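Long-range contact in Rho GTPase-activating protein 15 (PDB 3BYI), which stimulates Rho-type GTPases such as RAC1 to hydrolyse GTP, turning them to the inactive GDP-bound state through the RhoGAP domain that this chain comprises: residues I15-V27 against A95-L107. Residues are numbered along the deposited sequence; the frame is centred on the assembly and turned at random.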
loop_
_atom_site.group_PDB
_atom_site.type_symbol
_atom_site.label_atom_id
_atom_site.label_comp_id
_atom_site.label_asym_id
_atom_site.label_seq_id
_atom_site.Cartn_x
_atom_site.Cartn_y
_atom_site.Cartn_z
ATOM N N ILE A 15 -13.298 17.198 13.563
ATOM C CA ILE A 15 -12.280 16.270 13.045
ATOM C C ILE A 15 -12.937 14.930 12.752
ATOM O O ILE A 15 -13.293 14.196 13.661
ATOM C CB ILE A 15 -11.135 16.030 14.044
ATOM C CG1 ILE A 15 -10.326 17.302 14.260
ATOM C CG2 ILE A 15 -10.178 14.965 13.537
ATOM C CD1 ILE A 15 -9.131 17.094 15.184
ATOM N N LYS A 16 -13.083 14.626 11.470
ATOM C CA LYS A 16 -13.770 13.426 11.018
ATOM C C LYS A 16 -13.009 12.133 11.290
ATOM O O LYS A 16 -13.624 11.163 11.713
ATOM C CB LYS A 16 -14.076 13.530 9.513
ATOM C CG LYS A 16 -15.430 14.139 9.152
ATOM C CD LYS A 16 -15.670 14.085 7.631
ATOM C CE LYS A 16 -17.131 13.886 7.300
ATOM N NZ LYS A 16 -17.517 14.625 6.069
ATOM N N ASP A 17 -11.696 12.118 11.027
ATOM C CA ASP A 17 -10.869 10.873 11.056
ATOM C C ASP A 17 -11.482 9.747 10.223
ATOM O O ASP A 17 -11.456 8.567 10.602
ATOM C CB ASP A 17 -10.645 10.364 12.474
ATOM C CG ASP A 17 -9.316 10.774 13.052
ATOM O OD1 ASP A 17 -8.349 10.909 12.300
ATOM O OD2 ASP A 17 -9.242 10.914 14.290
ATOM N N GLN A 18 -12.009 10.131 9.071
ATOM C CA GLN A 18 -12.890 9.285 8.299
ATOM C C GLN A 18 -12.175 8.117 7.588
ATOM O O GLN A 18 -12.704 7.018 7.588
ATOM C CB GLN A 18 -13.645 10.154 7.290
ATOM C CG GLN A 18 -14.870 9.477 6.711
ATOM C CD GLN A 18 -15.888 9.107 7.771
ATOM O OE1 GLN A 18 -16.357 9.965 8.507
ATOM N NE2 GLN A 18 -16.228 7.825 7.856
ATOM N N ILE A 19 -10.991 8.357 7.006
ATOM C CA ILE A 19 -10.376 7.412 6.045
ATOM C C ILE A 19 -9.222 6.625 6.642
ATOM O O ILE A 19 -9.175 5.393 6.563
ATOM C CB ILE A 19 -9.865 8.130 4.761
ATOM C CG1 ILE A 19 -10.963 8.986 4.103
ATOM C CG2 ILE A 19 -9.341 7.118 3.749
ATOM C CD1 ILE A 19 -12.159 8.214 3.638
ATOM N N PHE A 20 -8.251 7.345 7.187
ATOM C CA PHE A 20 -7.037 6.707 7.678
ATOM C C PHE A 20 -7.411 6.006 8.981
ATOM O O PHE A 20 -8.136 6.582 9.798
ATOM C CB PHE A 20 -5.924 7.716 7.901
ATOM C CG PHE A 20 -5.199 8.134 6.643
ATOM C CD1 PHE A 20 -5.857 8.826 5.630
ATOM C CD2 PHE A 20 -3.844 7.879 6.487
ATOM C CE1 PHE A 20 -5.162 9.229 4.455
ATOM C CE2 PHE A 20 -3.158 8.311 5.317
ATOM C CZ PHE A 20 -3.833 8.976 4.325
ATOM N N GLY A 21 -6.944 4.761 9.130
ATOM C CA GLY A 21 -7.200 3.954 10.311
ATOM C C GLY A 21 -8.481 3.139 10.263
ATOM O O GLY A 21 -8.794 2.451 11.233
ATOM N N SER A 22 -9.261 3.269 9.183
ATOM C CA SER A 22 -10.463 2.453 8.985
ATOM C C SER A 22 -10.070 1.228 8.172
ATOM O O SER A 22 -9.181 1.304 7.317
ATOM C CB SER A 22 -11.572 3.230 8.246
ATOM O OG SER A 22 -11.998 4.380 8.958
ATOM N N HIS A 23 -10.765 0.114 8.413
ATOM C CA HIS A 23 -10.576 -1.103 7.633
ATOM C C HIS A 23 -10.745 -0.800 6.161
ATOM O O HIS A 23 -11.621 -0.020 5.786
ATOM C CB HIS A 23 -11.595 -2.207 8.025
ATOM C CG HIS A 23 -11.107 -3.600 7.716
ATOM N ND1 HIS A 23 -11.286 -4.209 6.489
ATOM C CD2 HIS A 23 -10.390 -4.472 8.464
ATOM C CE1 HIS A 23 -10.737 -5.408 6.513
ATOM N NE2 HIS A 23 -10.187 -5.593 7.699
ATOM N N LEU A 24 -9.927 -1.438 5.331
ATOM C CA LEU A 24 -10.056 -1.364 3.870
ATOM C C LEU A 24 -11.521 -1.588 3.453
ATOM O O LEU A 24 -12.042 -0.908 2.596
ATOM C CB LEU A 24 -9.125 -2.407 3.206
ATOM C CG LEU A 24 -9.103 -2.438 1.660
ATOM C CD1 LEU A 24 -8.561 -1.123 1.081
ATOM C CD2 LEU A 24 -8.351 -3.640 1.166
ATOM N N HIS A 25 -12.189 -2.521 4.123
ATOM C CA HIS A 25 -13.556 -2.922 3.785
ATOM C C HIS A 25 -14.589 -1.866 4.087
ATOM O O HIS A 25 -15.555 -1.727 3.343
ATOM C CB HIS A 25 -13.912 -4.220 4.487
ATOM C CG HIS A 25 -13.050 -5.366 4.049
ATOM N ND1 HIS A 25 -13.366 -6.681 4.302
ATOM C CD2 HIS A 25 -11.899 -5.390 3.340
ATOM C CE1 HIS A 25 -12.438 -7.466 3.796
ATOM N NE2 HIS A 25 -11.530 -6.705 3.210
ATOM N N LYS A 26 -14.346 -1.094 5.138
ATOM C CA LYS A 26 -15.198 0.036 5.471
ATOM C C LYS A 26 -14.939 1.218 4.556
ATOM O O LYS A 26 -15.875 1.909 4.173
ATOM C CB LYS A 26 -15.015 0.452 6.938
ATOM C CG LYS A 26 -15.539 -0.581 7.943
ATOM C CD LYS A 26 -16.450 0.070 8.998
ATOM N N VAL A 27 -13.668 1.472 4.212
ATOM C CA VAL A 27 -13.366 2.591 3.291
ATOM C C VAL A 27 -14.061 2.338 1.952
ATOM O O VAL A 27 -14.730 3.227 1.404
ATOM C CB VAL A 27 -11.858 2.817 3.104
ATOM C CG1 VAL A 27 -11.577 3.779 1.920
ATOM C CG2 VAL A 27 -11.237 3.307 4.443
ATOM N N ALA A 95 2.373 9.330 1.826
ATOM C CA ALA A 95 0.988 9.324 2.267
ATOM C C ALA A 95 0.305 8.037 1.837
ATOM O O ALA A 95 -0.468 7.456 2.599
ATOM C CB ALA A 95 0.235 10.607 1.729
ATOM N N LEU A 96 0.612 7.550 0.640
ATOM C CA LEU A 96 0.100 6.247 0.193
ATOM C C LEU A 96 0.552 5.148 1.146
ATOM O O LEU A 96 -0.268 4.384 1.636
ATOM C CB LEU A 96 0.577 5.900 -1.218
ATOM C CG LEU A 96 -0.145 4.712 -1.870
ATOM C CD1 LEU A 96 -1.656 4.954 -1.778
ATOM C CD2 LEU A 96 0.313 4.490 -3.384
ATOM N N LYS A 97 1.846 5.107 1.452
ATOM C CA LYS A 97 2.371 4.083 2.339
ATOM C C LYS A 97 1.788 4.178 3.735
ATOM O O LYS A 97 1.508 3.161 4.361
ATOM C CB LYS A 97 3.899 4.156 2.411
ATOM C CG LYS A 97 4.624 3.683 1.133
ATOM C CD LYS A 97 6.133 3.680 1.338
ATOM C CE LYS A 97 6.720 5.078 1.559
ATOM N NZ LYS A 97 8.181 4.996 1.694
ATOM N N MET A 98 1.638 5.407 4.219
ATOM C CA MET A 98 1.019 5.671 5.526
ATOM C C MET A 98 -0.422 5.152 5.585
ATOM O O MET A 98 -0.853 4.667 6.630
ATOM C CB MET A 98 1.028 7.184 5.848
ATOM C CG MET A 98 0.419 7.515 7.183
ATOM S SD MET A 98 0.517 9.240 7.696
ATOM C CE MET A 98 2.252 9.270 8.205
ATOM N N PHE A 99 -1.151 5.281 4.481
ATOM C CA PHE A 99 -2.505 4.745 4.368
ATOM C C PHE A 99 -2.474 3.249 4.597
ATOM O O PHE A 99 -3.198 2.730 5.440
ATOM C CB PHE A 99 -3.135 5.094 3.005
ATOM C CG PHE A 99 -4.475 4.431 2.766
ATOM C CD1 PHE A 99 -5.641 4.972 3.317
ATOM C CD2 PHE A 99 -4.564 3.263 2.010
ATOM C CE1 PHE A 99 -6.834 4.376 3.112
ATOM C CE2 PHE A 99 -5.789 2.622 1.814
ATOM C CZ PHE A 99 -6.917 3.176 2.327
ATOM N N PHE A 100 -1.594 2.549 3.889
ATOM C CA PHE A 100 -1.509 1.104 4.050
ATOM C C PHE A 100 -1.023 0.671 5.442
ATOM O O PHE A 100 -1.500 -0.331 6.002
ATOM C CB PHE A 100 -0.651 0.498 2.964
ATOM C CG PHE A 100 -1.338 0.453 1.631
ATOM C CD1 PHE A 100 -0.951 1.310 0.603
ATOM C CD2 PHE A 100 -2.391 -0.420 1.421
ATOM C CE1 PHE A 100 -1.606 1.282 -0.612
ATOM C CE2 PHE A 100 -3.026 -0.482 0.206
ATOM C CZ PHE A 100 -2.639 0.369 -0.815
ATOM N N ARG A 101 -0.103 1.454 6.016
ATOM C CA ARG A 101 0.402 1.176 7.363
ATOM C C ARG A 101 -0.658 1.415 8.436
ATOM O O ARG A 101 -0.616 0.772 9.466
ATOM C CB ARG A 101 1.673 2.005 7.696
ATOM C CG ARG A 101 2.966 1.471 7.054
ATOM C CD ARG A 101 4.100 2.537 7.002
ATOM N NE ARG A 101 5.174 2.107 6.093
ATOM C CZ ARG A 101 6.066 2.906 5.496
ATOM N NH1 ARG A 101 6.083 4.219 5.698
ATOM N NH2 ARG A 101 6.977 2.377 4.687
ATOM N N GLU A 102 -1.587 2.336 8.185
ATOM C CA GLU A 102 -2.592 2.711 9.198
ATOM C C GLU A 102 -3.872 1.876 9.091
ATOM O O GLU A 102 -4.695 1.974 9.943
ATOM C CB GLU A 102 -2.864 4.240 9.153
ATOM C CG GLU A 102 -3.430 4.768 10.453
ATOM C CD GLU A 102 -3.479 6.264 10.521
ATOM O OE1 GLU A 102 -2.731 6.937 9.787
ATOM O OE2 GLU A 102 -4.296 6.768 11.318
ATOM N N LEU A 103 -4.027 1.050 8.057
ATOM C CA LEU A 103 -5.165 0.142 7.962
ATOM C C LEU A 103 -5.174 -0.658 9.225
ATOM O O LEU A 103 -4.128 -1.035 9.666
ATOM C CB LEU A 103 -4.981 -0.779 6.759
ATOM C CG LEU A 103 -5.185 -0.124 5.390
ATOM C CD1 LEU A 103 -4.955 -1.111 4.270
ATOM C CD2 LEU A 103 -6.565 0.399 5.311
ATOM N N PRO A 104 -6.340 -0.882 9.865
ATOM C CA PRO A 104 -6.303 -1.733 11.063
ATOM C C PRO A 104 -5.845 -3.175 10.814
ATOM O O PRO A 104 -5.385 -3.835 11.733
ATOM C CB PRO A 104 -7.754 -1.719 11.572
ATOM C CG PRO A 104 -8.562 -1.304 10.422
ATOM C CD PRO A 104 -7.696 -0.398 9.586
ATOM N N GLU A 105 -6.077 -3.681 9.607
ATOM C CA GLU A 105 -5.601 -4.989 9.201
ATOM C C GLU A 105 -4.784 -4.696 7.939
ATOM O O GLU A 105 -5.147 -3.807 7.155
ATOM C CB GLU A 105 -6.767 -5.939 8.911
ATOM C CG GLU A 105 -6.329 -7.389 8.681
ATOM C CD GLU A 105 -7.456 -8.327 8.219
ATOM O OE1 GLU A 105 -8.508 -7.858 7.706
ATOM O OE2 GLU A 105 -7.268 -9.560 8.370
ATOM N N PRO A 106 -3.639 -5.379 7.771
ATOM C CA PRO A 106 -2.891 -5.171 6.531
ATOM C C PRO A 106 -3.608 -5.605 5.242
ATOM O O PRO A 106 -4.535 -6.408 5.276
ATOM C CB PRO A 106 -1.567 -5.958 6.767
ATOM C CG PRO A 106 -1.758 -6.758 8.000
ATOM C CD PRO A 106 -2.949 -6.258 8.735
ATOM N N LEU A 107 -3.140 -5.078 4.100
ATOM C CA LEU A 107 -3.697 -5.441 2.793
ATOM C C LEU A 107 -3.742 -6.960 2.608
ATOM O O LEU A 107 -4.706 -7.501 2.072
ATOM C CB LEU A 107 -2.892 -4.802 1.659
ATOM C CG LEU A 107 -3.403 -4.973 0.208
ATOM C CD1 LEU A 107 -4.817 -4.458 0.055
ATOM C CD2 LEU A 107 -2.446 -4.292 -0.816
HETATM O O HOH W 1 -6.568 7.028 12.789
HETATM O O HOH W 2 -5.560 3.714 6.731
HETATM O O HOH W 3 -7.683 -3.432 6.230
#
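F20 and F99 meet in a T-shaped stack: the edge of F99 is directed at a face of F20, with centroids 5.7 Å apart and ring planes at 86°. CG of F99 stands anti to the backbone N (chi1 173°), a placement that sends the ring towards the loop, so that I19 CG2 meets its edge at F99 CE1 (3.8 Å). The F20 rim lies against the last turns of helix 89-102, its CE2 4.1 Å from M98 CG, while F38 of helix 37-49 adds a third ring. Further along, L24 CD2 packs on L107 CD1 (3.8 Å), and P104 fits its CG against the backbone of H23.

Outside this apolar centre lie the polar contacts. G21, in the type II turn I19-S22, sends a CA-H...O contact from its CA to E102 O (3.2 Å), and a water joins G21 N to F99 O. The E102 carboxylate borders the F20 edge and is salt-bridged to R70 of helix 63-74. At the far end H23 NE2 donates to the anti side of E105 OE1 (2.8 Å, 153°), the acceptor lying near the imidazole plane. On the same ring ND1 accepts from H25 N (3.0 Å), an N-cap bond, so both ring nitrogens are engaged and the rotation of the imidazole is fixed. A leucine in place of H23 would probably leave H25 N without its cap and the E105 carboxylate without this donor. With NE2 donating and ND1 accepting, the bonds are consistent with a neutral imidazole, which couples the start of helix 24-31 to the chain leaving helix 89-102 within the all-helical RhoGAP domain, away from the predicted arginine finger.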